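Local coordinates for protein Lys-gingipain W83 (Porphyromonas gingivalis, PDB 6I9A) that cleaves proteins after lysine residues as a secreted cysteine peptidase of family C25, a probable virulence factor in periodontal disease, at residues M176-N181 / Q302-G307; Y289-G294 / M310-A315; P126-N131 / I265-E270; M138-T143 / L360-V365; T378-L383 / Y390-S395. All blocks are in the same frame, centred on the assembly; numbering follows the deposited sequence. Where two conformers were deposited one is given.

How the contacts relate
Following the chain from the N terminus, helix 126-141 opens two contacts: its start packs on the end of helix 261-267 in contact 3, and its end meets the turn after strand 357-361 in contact 4. These two loops cross, and they touch where T266 CG2 packs against L360 O. Contact 4 closes the widest loop, within which contacts 1 and 2 are nested. Those two cross each other as well, since 302-307 lies between the segments of contact 2, and they meet through Y179 OH and D314 OD1 beside a sodium ion. All four belong to the catalytic domain; contact 5 follows in series and closes a local loop between neighbouring antiparallel strands in the C-terminal Ig-like domain.

Contact 1. Residues M176-N181 / Q302-G307; sequences MQYYYN and QPTFEG
Y178, at the end of helix 163-178, holds CG anti to its carbonyl carbon and beside its backbone N (chi1 -69°), whereas F305 CG lies anti to the backbone N (chi1 -179°), on the side where CE1 and CD1 of its ring come close to Y179 OH. The hydroxyl of Y178 is the atom that meets the 302-307 loop. F305 N donates a nearly straight hydrogen bond to Y178 OH, 2.9 Å long with an N-H...O angle of 163°. Over one face of the same ring sits F305 CB, displaced toward the rim and 3.9 Å from the ring centroid, a CH-pi contact. The opposite face is covered by Q177 CG, over its centre, which leaves the phenol clamped between its own neighbour and the loop. T304 closes on the hydroxyl as well, with CB 3.3 Å from Y178 OH. Next along the chain, Y179 OH lies 3.5 Å from F305 CE1, the two side chains crossing at about a right angle; this hydroxyl is hydrogen-bonded to D314. A water joins Q177 to the loop: it donates to Q177 OE1 and P303 O and accepts from Q302 NE2, which also bonds P170 O. The contact fastens the end of helix 163-178 to the loop between helices 285-293 and 312-317, with P303 packed against Y289 and V293 of the former and Y179 stacked on F317 of the latter.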
# COMPACT_ATOMS: atom_id res chain seq x y z
N MET A 176 11.52 16.63 0.82
CA MET A 176 12.87 16.65 1.39
C MET A 176 13.01 17.53 2.61
O MET A 176 13.71 17.17 3.56
CB MET A 176 13.91 17.06 0.32
CG MET A 176 13.99 16.09 -0.83
SD MET A 176 15.31 16.41 -1.97
CE MET A 176 14.89 17.96 -2.55
N GLN A 177 12.36 18.70 2.62
CA GLN A 177 12.48 19.60 3.74
C GLN A 177 11.96 18.92 4.98
O GLN A 177 12.57 19.02 6.04
CB GLN A 177 11.68 20.89 3.49
CG GLN A 177 11.64 21.76 4.72
CD GLN A 177 11.09 23.12 4.48
OE1 GLN A 177 10.81 23.52 3.35
NE2 GLN A 177 11.00 23.88 5.56
N TYR A 178 10.74 18.32 4.89
CA TYR A 178 10.11 17.86 6.10
C TYR A 178 10.38 16.42 6.46
O TYR A 178 10.28 16.11 7.66
CB TYR A 178 8.59 18.11 5.97
CG TYR A 178 8.30 19.59 6.01
CD1 TYR A 178 8.53 20.34 7.18
CD2 TYR A 178 7.90 20.29 4.86
CE1 TYR A 178 8.36 21.71 7.19
CE2 TYR A 178 7.67 21.66 4.90
CZ TYR A 178 7.91 22.37 6.06
OH TYR A 178 7.61 23.71 6.09
N TYR A 179 10.63 15.53 5.48
CA TYR A 179 10.63 14.10 5.81
C TYR A 179 11.81 13.31 5.24
O TYR A 179 12.42 12.55 5.98
CB TYR A 179 9.31 13.48 5.28
CG TYR A 179 8.11 14.23 5.81
CD1 TYR A 179 7.85 14.30 7.18
CD2 TYR A 179 7.23 14.90 4.95
CE1 TYR A 179 6.75 15.00 7.68
CE2 TYR A 179 6.13 15.59 5.44
CZ TYR A 179 5.91 15.66 6.81
OH TYR A 179 4.84 16.36 7.33
N TYR A 180 12.06 13.42 3.93
CA TYR A 180 13.12 12.62 3.29
C TYR A 180 14.45 13.32 3.46
O TYR A 180 14.93 14.06 2.60
CB TYR A 180 12.76 12.39 1.81
CG TYR A 180 11.49 11.58 1.66
CD1 TYR A 180 11.47 10.23 1.99
CD2 TYR A 180 10.33 12.15 1.15
CE1 TYR A 180 10.29 9.48 1.90
CE2 TYR A 180 9.15 11.41 1.04
CZ TYR A 180 9.13 10.08 1.42
OH TYR A 180 7.97 9.33 1.37
N ASN A 181 14.99 13.13 4.67
CA ASN A 181 16.19 13.84 5.07
C ASN A 181 16.94 13.09 6.18
O ASN A 181 16.42 12.12 6.74
CB ASN A 181 15.84 15.30 5.47
CG ASN A 181 14.89 15.38 6.62
OD1 ASN A 181 14.98 14.67 7.63
ND2 ASN A 181 13.90 16.26 6.49
N GLN A 302 6.97 28.16 -2.77
CA GLN A 302 7.29 26.99 -2.01
C GLN A 302 6.27 26.75 -0.87
O GLN A 302 6.06 27.65 -0.06
CB GLN A 302 8.73 27.08 -1.46
CG GLN A 302 9.18 25.77 -0.76
CD GLN A 302 9.20 24.59 -1.70
OE1 GLN A 302 9.45 24.76 -2.91
NE2 GLN A 302 8.93 23.38 -1.20
N PRO A 303 5.62 25.56 -0.80
CA PRO A 303 4.69 25.34 0.33
C PRO A 303 5.42 25.02 1.62
O PRO A 303 6.53 24.46 1.60
CB PRO A 303 3.91 24.11 -0.12
CG PRO A 303 4.85 23.39 -1.07
CD PRO A 303 5.62 24.44 -1.76
N THR A 304 4.80 25.38 2.75
CA THR A 304 5.29 24.97 4.05
C THR A 304 4.25 24.13 4.75
O THR A 304 3.07 24.08 4.37
CB THR A 304 5.65 26.15 4.92
OG1 THR A 304 4.46 26.90 5.18
CG2 THR A 304 6.75 27.01 4.26
N PHE A 305 4.69 23.46 5.83
CA PHE A 305 3.82 22.60 6.58
C PHE A 305 2.65 23.39 7.20
O PHE A 305 1.49 22.93 7.19
CB PHE A 305 4.66 21.87 7.66
CG PHE A 305 3.82 20.93 8.48
CD1 PHE A 305 3.55 19.66 8.02
CD2 PHE A 305 3.26 21.35 9.69
CE1 PHE A 305 2.75 18.78 8.78
CE2 PHE A 305 2.46 20.48 10.45
CZ PHE A 305 2.20 19.20 9.98
N GLU A 306 2.94 24.60 7.70
CA GLU A 306 1.92 25.45 8.35
C GLU A 306 0.94 26.03 7.40
O GLU A 306 -0.16 26.40 7.81
CB GLU A 306 2.56 26.64 9.09
CG GLU A 306 3.30 26.31 10.37
CD GLU A 306 4.48 25.38 10.16
OE1 GLU A 306 5.25 25.56 9.19
OE2 GLU A 306 4.56 24.42 10.95
N GLY A 307 1.30 26.15 6.14
CA GLY A 307 0.41 26.79 5.18
C GLY A 307 -0.34 25.83 4.28
O GLY A 307 -1.00 26.31 3.36
O HOH W 1 8.75 22.98 1.60

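Contact 2. Residues Y289-G294 / M310-A315; sequences YYWSVG and MGSYDA. With NA (sodium ion), chain F; NA (sodium ion), chain E.
A sodium site joins the end of helix 285-293 to the start of helix 312-317, where V293 and D314 supply two of its ligands. V293 O and D314 OD2 each bind the ion at 2.3 Å; a water, Y174, T308 and S309 complete the shell. D314, the third residue of its helix, has a second task: OD2 accepts from the amide of the N-cap residue, G311 N, at 3.0 Å on the anti side of the carboxylate, while OD1 is left to Y179. The helix ends are also sewn together directly. S312 N donates to W291 O (2.8 Å) in the carbonyl plane, and Y313 N donates to S292 O (3.2 Å), so the first amides of one helix find acceptors at the last turn of the other. G294 has positive phi as its helix ends, and G311 CA comes 3.6 Å from G294 N, so the two backbones meet directly. Y313 CG, anti to its carbonyl carbon (chi1 -63°), lies against S292 O, and S292 CB sits over one face of the Y313 ring, offset toward the rim, 4.2 Å from the centroid. A315 O binds another sodium ion at 2.7 Å, whose other ligands come from T316, L318, S321, Y322 and N323. Around this buried junction, helix 325-342 packs on M310, S312 and A315, helix 163-178 on S292 and Y313, and strand 242-247 on W291 and S292.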
# COMPACT_ATOMS: atom_id res chain seq x y z
N TYR A 289 -0.27 18.05 -7.27
CA TYR A 289 0.47 18.90 -6.32
C TYR A 289 -0.14 18.75 -4.91
O TYR A 289 0.56 18.50 -3.95
CB TYR A 289 0.45 20.33 -6.85
CG TYR A 289 1.24 21.39 -6.13
CD1 TYR A 289 2.48 21.12 -5.54
CD2 TYR A 289 0.84 22.72 -6.20
CE1 TYR A 289 3.25 22.15 -5.01
CE2 TYR A 289 1.63 23.75 -5.72
CZ TYR A 289 2.84 23.46 -5.13
OH TYR A 289 3.66 24.48 -4.63
N TYR A 290 -1.45 18.94 -4.83
CA TYR A 290 -2.11 18.81 -3.54
C TYR A 290 -1.98 17.40 -2.98
O TYR A 290 -1.77 17.22 -1.78
CB TYR A 290 -3.63 19.14 -3.65
CG TYR A 290 -3.91 20.46 -4.35
CD1 TYR A 290 -3.22 21.61 -4.00
CD2 TYR A 290 -4.90 20.55 -5.32
CE1 TYR A 290 -3.46 22.81 -4.66
CE2 TYR A 290 -5.17 21.75 -5.96
CZ TYR A 290 -4.45 22.88 -5.62
OH TYR A 290 -4.72 24.06 -6.27
N TRP A 291 -2.09 16.40 -3.88
CA TRP A 291 -1.97 14.99 -3.48
C TRP A 291 -0.73 14.76 -2.65
O TRP A 291 -0.78 14.18 -1.58
CB TRP A 291 -1.97 14.15 -4.76
CG TRP A 291 -2.25 12.69 -4.63
CD1 TRP A 291 -3.44 12.09 -4.93
CD2 TRP A 291 -1.32 11.63 -4.35
NE1 TRP A 291 -3.32 10.73 -4.84
CE2 TRP A 291 -2.02 10.41 -4.52
CE3 TRP A 291 0.04 11.58 -4.02
CZ2 TRP A 291 -1.41 9.17 -4.39
CZ3 TRP A 291 0.64 10.34 -3.81
CH2 TRP A 291 -0.07 9.14 -4.03
N SER A 292 0.42 15.27 -3.12
CA SER A 292 1.67 15.06 -2.40
C SER A 292 1.90 15.98 -1.24
O SER A 292 2.39 15.52 -0.19
CB SER A 292 2.89 15.16 -3.32
OG SER A 292 2.89 14.14 -4.30
N VAL A 293 1.61 17.29 -1.37
CA VAL A 293 1.99 18.30 -0.38
C VAL A 293 0.88 18.67 0.59
O VAL A 293 1.16 19.06 1.74
CB VAL A 293 2.41 19.55 -1.19
CG1 VAL A 293 2.49 20.80 -0.33
CG2 VAL A 293 3.74 19.31 -1.89
N GLY A 294 -0.37 18.61 0.11
CA GLY A 294 -1.54 19.09 0.85
C GLY A 294 -2.22 20.19 0.05
O GLY A 294 -1.65 20.80 -0.87
N MET A 310 -2.96 18.40 5.16
CA MET A 310 -2.21 17.16 5.11
C MET A 310 -2.23 16.53 3.70
O MET A 310 -3.28 16.27 3.11
CB MET A 310 -2.83 16.17 6.11
CG MET A 310 -1.98 14.91 6.25
SD MET A 310 -2.74 13.55 7.17
CE MET A 310 -3.99 13.01 5.98
N GLY A 311 -1.04 16.25 3.15
CA GLY A 311 -0.94 15.52 1.90
C GLY A 311 -0.34 14.16 2.13
O GLY A 311 -0.20 13.69 3.28
N SER A 312 -0.03 13.47 1.03
CA SER A 312 0.45 12.09 1.13
C SER A 312 1.78 12.00 1.88
O SER A 312 1.96 11.10 2.71
CB SER A 312 0.57 11.45 -0.25
OG SER A 312 1.62 12.07 -0.98
N TYR A 313 2.71 12.92 1.64
CA TYR A 313 3.99 12.86 2.39
C TYR A 313 3.75 13.05 3.90
O TYR A 313 4.27 12.30 4.72
CB TYR A 313 4.97 13.93 1.91
CG TYR A 313 5.48 13.88 0.48
CD1 TYR A 313 5.75 12.68 -0.15
CD2 TYR A 313 5.77 15.05 -0.19
CE1 TYR A 313 6.31 12.65 -1.43
CE2 TYR A 313 6.36 15.03 -1.45
CZ TYR A 313 6.63 13.83 -2.07
OH TYR A 313 7.24 13.87 -3.29
N ASP A 314 2.92 14.05 4.24
CA ASP A 314 2.63 14.33 5.64
C ASP A 314 2.02 13.11 6.31
O ASP A 314 2.42 12.74 7.44
CB ASP A 314 1.64 15.49 5.79
CG ASP A 314 2.05 16.83 5.26
OD1 ASP A 314 3.24 17.23 5.48
OD2 ASP A 314 1.21 17.51 4.62
N ALA A 315 1.06 12.45 5.64
CA ALA A 315 0.37 11.33 6.25
C ALA A 315 1.34 10.18 6.43
O ALA A 315 1.34 9.53 7.50
CB ALA A 315 -0.77 10.92 5.33
NA NA F . 1.01 19.75 3.97
NA NA E . 2.08 7.34 8.82
O HOH W 2 0.63 20.36 6.30

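Contact 3. Residues P126-N131 / I265-E270; sequences PEELTN and ITRVKE
E128 and R267 approach to 5.3 Å between CA atoms, and N131 and K269 to 5.0 Å, where the first turns of helix 126-141 pass the end of helix 261-267; V268 is the first residue there to leave helical geometry. N131 makes the main bonds through both ends of its amide. Its ND2 donates to R267 O at 2.9 Å, nearly along the C=O axis, capturing a carbonyl at the helix end. Its OD1 accepts from K269 NZ at 3.2 Å; the lysine chain crosses the asparagine at about a right angle and bends at its last torsion (chi4 70°), which turns NZ to that oxygen, and a water links the same two atoms. E128 instead places OE1 over one face of the R267 guanidinium, 3.5 Å from NE. This is a salt bridge of charges alone, since no N-H points at the oxygen; a water connects E128 OE2 with R267 NH1. Both groups have stronger partners outside the two segments: S124 bonds E128 OE1, while S122 and D85 take R267 NH2, so R267 may help position D85, a calcium ligand. L129 packs on helix 25-37, and I265 on strands 242-247 and 273-279.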
# COMPACT_ATOMS: atom_id res chain seq x y z
N PRO A 126 0.58 -17.77 -12.47
CA PRO A 126 0.95 -18.03 -11.05
C PRO A 126 2.39 -17.63 -10.75
O PRO A 126 2.64 -17.08 -9.66
CB PRO A 126 0.73 -19.54 -10.90
CG PRO A 126 -0.36 -19.84 -11.94
CD PRO A 126 0.04 -18.99 -13.12
N GLU A 127 3.32 -17.80 -11.71
CA GLU A 127 4.72 -17.45 -11.50
C GLU A 127 4.87 -15.92 -11.24
O GLU A 127 5.63 -15.52 -10.35
CB GLU A 127 5.55 -17.90 -12.72
CG GLU A 127 5.62 -19.43 -12.83
CD GLU A 127 4.39 -20.21 -13.30
OE1 GLU A 127 3.50 -19.66 -14.00
OE2 GLU A 127 4.34 -21.41 -12.97
N GLU A 128 4.13 -15.09 -12.00
CA GLU A 128 4.20 -13.65 -11.75
C GLU A 128 3.62 -13.30 -10.39
O GLU A 128 4.13 -12.41 -9.72
CB GLU A 128 3.48 -12.84 -12.82
CG GLU A 128 4.28 -12.81 -14.11
CD GLU A 128 3.59 -12.07 -15.21
OE1 GLU A 128 2.38 -11.76 -15.07
OE2 GLU A 128 4.27 -11.79 -16.22
N LEU A 129 2.55 -13.98 -9.98
CA LEU A 129 2.02 -13.72 -8.63
C LEU A 129 3.05 -14.10 -7.57
O LEU A 129 3.27 -13.34 -6.62
CB LEU A 129 0.69 -14.46 -8.40
CG LEU A 129 0.09 -14.20 -7.03
CD1 LEU A 129 -0.26 -12.73 -6.80
CD2 LEU A 129 -1.15 -15.05 -6.83
N THR A 130 3.73 -15.25 -7.75
CA THR A 130 4.78 -15.62 -6.82
C THR A 130 5.87 -14.56 -6.79
O THR A 130 6.43 -14.28 -5.71
CB THR A 130 5.33 -16.98 -7.23
OG1 THR A 130 4.27 -17.92 -7.02
CG2 THR A 130 6.58 -17.38 -6.42
N ASN A 131 6.20 -13.96 -7.95
CA ASN A 131 7.23 -12.92 -7.96
C ASN A 131 6.86 -11.79 -7.02
O ASN A 131 7.68 -11.24 -6.29
CB ASN A 131 7.39 -12.37 -9.35
CG ASN A 131 8.01 -13.32 -10.31
OD1 ASN A 131 8.58 -14.36 -9.91
ND2 ASN A 131 7.94 -13.03 -11.60
N ILE A 265 6.34 -3.29 -12.98
CA ILE A 265 7.27 -3.00 -11.89
C ILE A 265 7.00 -3.91 -10.68
O ILE A 265 7.94 -4.17 -9.91
CB ILE A 265 7.24 -1.50 -11.53
CG1 ILE A 265 8.58 -1.07 -10.91
CG2 ILE A 265 6.02 -1.13 -10.63
CD1 ILE A 265 8.67 0.50 -10.80
N THR A 266 5.75 -4.41 -10.53
CA THR A 266 5.45 -5.33 -9.45
C THR A 266 5.65 -6.78 -9.89
O THR A 266 6.07 -7.59 -9.07
CB THR A 266 4.06 -5.07 -8.91
OG1 THR A 266 3.07 -5.05 -9.97
CG2 THR A 266 4.00 -3.80 -8.13
N ARG A 267 5.37 -7.13 -11.16
CA ARG A 267 5.50 -8.53 -11.63
C ARG A 267 6.95 -8.98 -11.77
O ARG A 267 7.19 -10.19 -11.73
CB ARG A 267 4.82 -8.71 -12.98
CG ARG A 267 3.32 -8.59 -12.93
CD ARG A 267 2.76 -8.57 -14.33
NE ARG A 267 1.30 -8.54 -14.23
CZ ARG A 267 0.47 -8.71 -15.26
NH1 ARG A 267 0.96 -8.85 -16.50
NH2 ARG A 267 -0.84 -8.68 -15.08
N VAL A 268 7.92 -8.08 -12.01
CA VAL A 268 9.28 -8.54 -12.32
C VAL A 268 9.88 -9.29 -11.14
O VAL A 268 9.71 -8.95 -9.95
CB VAL A 268 10.17 -7.38 -12.80
CG1 VAL A 268 9.86 -6.99 -14.24
CG2 VAL A 268 10.12 -6.17 -11.87
N LYS A 269 10.65 -10.36 -11.48
CA LYS A 269 11.17 -11.28 -10.48
C LYS A 269 12.42 -10.77 -9.79
O LYS A 269 13.39 -10.43 -10.47
CB LYS A 269 11.50 -12.63 -11.16
CG LYS A 269 11.92 -13.68 -10.12
CD LYS A 269 11.98 -15.09 -10.74
CE LYS A 269 12.05 -16.20 -9.67
NZ LYS A 269 10.77 -16.38 -8.87
N GLU A 270 12.41 -10.74 -8.46
CA GLU A 270 13.60 -10.40 -7.66
C GLU A 270 14.24 -9.08 -8.11
O GLU A 270 15.45 -8.89 -8.05
CB GLU A 270 14.63 -11.56 -7.68
CG GLU A 270 14.08 -12.81 -6.96
CD GLU A 270 14.96 -14.04 -7.02
OE1 GLU A 270 15.96 -14.03 -7.76
OE2 GLU A 270 14.65 -15.01 -6.29
O HOH W 3 3.43 -9.71 -17.67
O HOH W 4 10.38 -11.92 -6.89
O HOH W 5 8.35 -17.19 -10.01

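Contact 4. Residues M138-T143 / L360-V365; sequences MYEKAT and LGDGSV
E140 and V365, with CA atoms 7.0 Å apart, bring the last turn of helix 126-141 against the type I beta turn D362-V365 that follows strand 357-361. The helix ends there in a Schellman motif, with A142 in the positive-phi position, and the turn opens with an Asx turn at D362. V365 divides its two methyls between neighbouring side chains. CG1, anti to the backbone N (chi1 170°), makes the apolar contact, meeting the Y139 ring obliquely, 3.7 Å from CE2. CG2 lies beside the E140 side chain, 3.6 Å from OE2. The glutamate is buried, and its oxygens have separate partners: OE1 is held by W34 and K35, and OE2 accepts from a water that also donates to S364 O. E140 OE1 and D362 OD2 stand 4.5 Å apart, a closeness of like charges that K35, salt-bridged to both, would offset. Y368 meets the Y139 ring too, and V136 of the same helix touches D362 and V365, so helix and turn share one buried patch. Within the turn, D362 OD1 takes two bonds from a single residue: S364 OG at 2.7 Å on the syn side, and S364 N at 2.9 Å on the anti side, tilted well out of the carboxylate plane.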
# COMPACT_ATOMS: atom_id res chain seq x y z
N MET A 138 9.78 -10.88 1.73
CA MET A 138 11.11 -10.45 2.17
C MET A 138 11.04 -9.10 2.85
O MET A 138 11.66 -8.85 3.89
CB MET A 138 12.08 -10.39 0.99
CG MET A 138 13.40 -9.78 1.41
SD MET A 138 14.79 -10.10 0.31
CE MET A 138 15.10 -11.85 0.75
N TYR A 139 10.23 -8.18 2.28
CA TYR A 139 10.15 -6.85 2.84
C TYR A 139 9.49 -6.85 4.22
O TYR A 139 10.01 -6.29 5.20
CB TYR A 139 9.37 -5.93 1.87
CG TYR A 139 9.36 -4.48 2.32
CD1 TYR A 139 10.41 -3.62 1.96
CD2 TYR A 139 8.33 -3.97 3.10
CE1 TYR A 139 10.42 -2.31 2.37
CE2 TYR A 139 8.33 -2.65 3.52
CZ TYR A 139 9.36 -1.82 3.12
OH TYR A 139 9.34 -0.50 3.50
N GLU A 140 8.33 -7.52 4.34
CA GLU A 140 7.56 -7.50 5.59
C GLU A 140 8.17 -8.34 6.71
O GLU A 140 8.02 -8.00 7.88
CB GLU A 140 6.12 -7.99 5.34
CG GLU A 140 5.34 -7.08 4.41
CD GLU A 140 3.85 -7.33 4.60
OE1 GLU A 140 3.39 -8.48 4.39
OE2 GLU A 140 3.12 -6.37 4.92
N LYS A 141 8.83 -9.45 6.34
CA LYS A 141 9.53 -10.28 7.33
C LYS A 141 10.93 -9.73 7.58
O LYS A 141 11.62 -10.20 8.51
CB LYS A 141 9.65 -11.72 6.85
CG LYS A 141 8.28 -12.39 6.77
CD LYS A 141 8.50 -13.86 6.39
CE LYS A 141 7.25 -14.68 6.46
NZ LYS A 141 7.61 -16.15 6.45
N ALA A 142 11.36 -8.71 6.78
CA ALA A 142 12.67 -8.07 6.92
C ALA A 142 13.81 -9.07 6.91
O ALA A 142 14.71 -9.03 7.73
CB ALA A 142 12.73 -7.19 8.17
N THR A 143 13.78 -9.93 5.87
CA THR A 143 14.82 -10.97 5.71
C THR A 143 15.87 -10.54 4.69
O THR A 143 16.72 -11.36 4.31
CB THR A 143 14.16 -12.29 5.27
OG1 THR A 143 13.46 -12.03 4.06
CG2 THR A 143 13.27 -12.88 6.35
N LEU A 360 -1.24 -1.20 -7.23
CA LEU A 360 -0.88 -2.49 -7.85
C LEU A 360 0.19 -3.10 -6.95
O LEU A 360 1.05 -2.40 -6.40
CB LEU A 360 -0.38 -2.30 -9.28
CG LEU A 360 -1.50 -1.86 -10.24
CD1 LEU A 360 -0.94 -1.19 -11.49
CD2 LEU A 360 -2.35 -3.09 -10.64
N GLY A 361 0.11 -4.42 -6.75
CA GLY A 361 0.92 -5.04 -5.71
C GLY A 361 0.22 -4.91 -4.36
O GLY A 361 -1.01 -4.76 -4.31
N ASP A 362 0.95 -5.04 -3.25
CA ASP A 362 0.31 -5.25 -1.96
C ASP A 362 0.16 -3.95 -1.18
O ASP A 362 1.09 -3.43 -0.55
CB ASP A 362 1.12 -6.28 -1.18
CG ASP A 362 0.47 -6.70 0.13
OD1 ASP A 362 -0.55 -6.07 0.52
OD2 ASP A 362 0.95 -7.69 0.75
N GLY A 363 -1.07 -3.44 -1.17
CA GLY A 363 -1.42 -2.22 -0.48
C GLY A 363 -1.49 -2.32 1.03
O GLY A 363 -1.53 -1.31 1.75
N SER A 364 -1.47 -3.57 1.56
CA SER A 364 -1.51 -3.79 3.01
C SER A 364 -0.16 -3.73 3.67
O SER A 364 -0.07 -3.79 4.89
CB SER A 364 -2.22 -5.10 3.35
OG SER A 364 -1.42 -6.24 3.05
N VAL A 365 0.93 -3.60 2.89
CA VAL A 365 2.28 -3.46 3.48
C VAL A 365 2.32 -2.14 4.25
O VAL A 365 1.77 -1.11 3.81
CB VAL A 365 3.34 -3.48 2.36
CG1 VAL A 365 4.72 -3.08 2.90
CG2 VAL A 365 3.40 -4.84 1.68
O HOH W 6 0.62 -6.42 5.85

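Contact 5. Residues T378-L383 / Y390-S395; sequences TLPASL and YSIQAS
T378 and Q393 supply the backbone hydrogen bonds of this contact, an antiparallel hydrogen-bonded pair whose CA atoms are 5.0 Å apart. T378 N donates to Q393 O (2.9 Å) from above the carbonyl plane, and Q393 N returns a bond to T378 O (3.2 Å) lying in it. Beyond this pair the segment 378-383 drifts from the strand, and side chains take over. The apolar contacts centre on I392, whose first torsion (chi1 -66°) sets CG1 anti to the carbonyl carbon and CG2 anti to the backbone N, so the branches serve different partners: CG2 meets L379 CD2 at 3.9 Å, while CG1 reaches P380 CD at 3.8 Å, the proline and isoleucine side chains crossing at about a right angle. An aromatic contact holds the other end. L383 CD2 sits over the centre of the Y390 ring, 3.7 Å from its centroid and 12° off the normal, a CH-pi contact. Y390 OH bonds to P384 O, tying the ring to the same connection. Strand 377-378 is an edge strand of the Ig-like beta sandwich: strand 389-394 pairs with 419-424 on its other side, while L379, P380 and L383 pack on strand 446-452 and I392 on strands 399-404 and 432-439.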
# COMPACT_ATOMS: atom_id res chain seq x y z
N THR A 378 7.92 -9.22 25.63
CA THR A 378 8.08 -10.35 26.56
C THR A 378 7.01 -11.37 26.21
O THR A 378 5.82 -11.05 26.22
CB THR A 378 7.95 -9.93 28.05
OG1 THR A 378 8.89 -8.89 28.31
CG2 THR A 378 8.22 -11.11 29.00
N LEU A 379 7.45 -12.58 25.92
CA LEU A 379 6.53 -13.68 25.68
C LEU A 379 6.33 -14.47 26.97
O LEU A 379 7.29 -14.67 27.72
CB LEU A 379 7.08 -14.62 24.60
CG LEU A 379 7.33 -14.02 23.23
CD1 LEU A 379 7.70 -15.10 22.23
CD2 LEU A 379 6.12 -13.19 22.73
N PRO A 380 5.12 -14.97 27.22
CA PRO A 380 4.95 -15.89 28.37
C PRO A 380 5.66 -17.20 28.11
O PRO A 380 5.85 -17.61 26.95
CB PRO A 380 3.42 -16.08 28.45
CG PRO A 380 2.96 -15.91 27.01
CD PRO A 380 3.87 -14.84 26.43
N ALA A 381 6.05 -17.90 29.20
CA ALA A 381 6.73 -19.20 29.05
C ALA A 381 5.80 -20.26 28.47
O ALA A 381 6.26 -21.18 27.81
CB ALA A 381 7.24 -19.67 30.41
N SER A 382 4.48 -20.11 28.70
CA SER A 382 3.55 -21.07 28.14
C SER A 382 2.24 -20.39 27.78
O SER A 382 2.00 -19.25 28.16
CB SER A 382 3.32 -22.21 29.13
OG SER A 382 2.48 -21.75 30.18
N LEU A 383 1.40 -21.12 27.09
CA LEU A 383 0.07 -20.71 26.70
C LEU A 383 -0.87 -21.80 27.24
O LEU A 383 -1.12 -22.77 26.51
CB LEU A 383 -0.08 -20.55 25.19
CG LEU A 383 0.73 -19.44 24.51
CD1 LEU A 383 0.65 -19.60 23.01
CD2 LEU A 383 0.31 -18.04 24.99
N TYR A 390 -4.79 -14.21 26.32
CA TYR A 390 -3.47 -14.23 26.92
C TYR A 390 -2.91 -12.84 26.94
O TYR A 390 -3.12 -12.09 26.00
CB TYR A 390 -2.46 -15.12 26.18
CG TYR A 390 -2.91 -16.54 25.96
CD1 TYR A 390 -2.80 -17.49 26.97
CD2 TYR A 390 -3.42 -16.95 24.73
CE1 TYR A 390 -3.21 -18.81 26.77
CE2 TYR A 390 -3.81 -18.27 24.51
CZ TYR A 390 -3.70 -19.20 25.53
OH TYR A 390 -4.15 -20.48 25.29
N SER A 391 -2.10 -12.50 27.94
CA SER A 391 -1.36 -11.23 27.94
C SER A 391 0.01 -11.49 27.36
O SER A 391 0.70 -12.45 27.70
CB SER A 391 -1.26 -10.70 29.37
OG SER A 391 -0.67 -11.63 30.26
N ILE A 392 0.42 -10.58 26.44
CA ILE A 392 1.72 -10.60 25.81
C ILE A 392 2.21 -9.16 25.88
O ILE A 392 1.43 -8.27 25.58
CB ILE A 392 1.69 -11.21 24.37
CG1 ILE A 392 1.33 -12.72 24.48
CG2 ILE A 392 3.02 -10.98 23.71
CD1 ILE A 392 1.31 -13.56 23.21
N GLN A 393 3.45 -8.93 26.31
CA GLN A 393 3.89 -7.55 26.40
C GLN A 393 4.72 -7.18 25.17
O GLN A 393 5.51 -7.98 24.68
CB GLN A 393 4.60 -7.28 27.72
CG GLN A 393 3.69 -7.55 28.93
CD GLN A 393 3.53 -9.02 29.24
OE1 GLN A 393 4.44 -9.83 29.02
NE2 GLN A 393 2.37 -9.40 29.78
N ALA A 394 4.51 -5.95 24.71
CA ALA A 394 5.21 -5.42 23.54
C ALA A 394 5.09 -3.92 23.57
O ALA A 394 4.22 -3.39 24.25
CB ALA A 394 4.65 -5.99 22.24
N SER A 395 5.95 -3.22 22.82
CA SER A 395 5.85 -1.76 22.85
C SER A 395 4.45 -1.28 22.50
O SER A 395 3.77 -1.88 21.64
CB SER A 395 6.88 -1.07 21.96
OG SER A 395 6.59 -1.31 20.59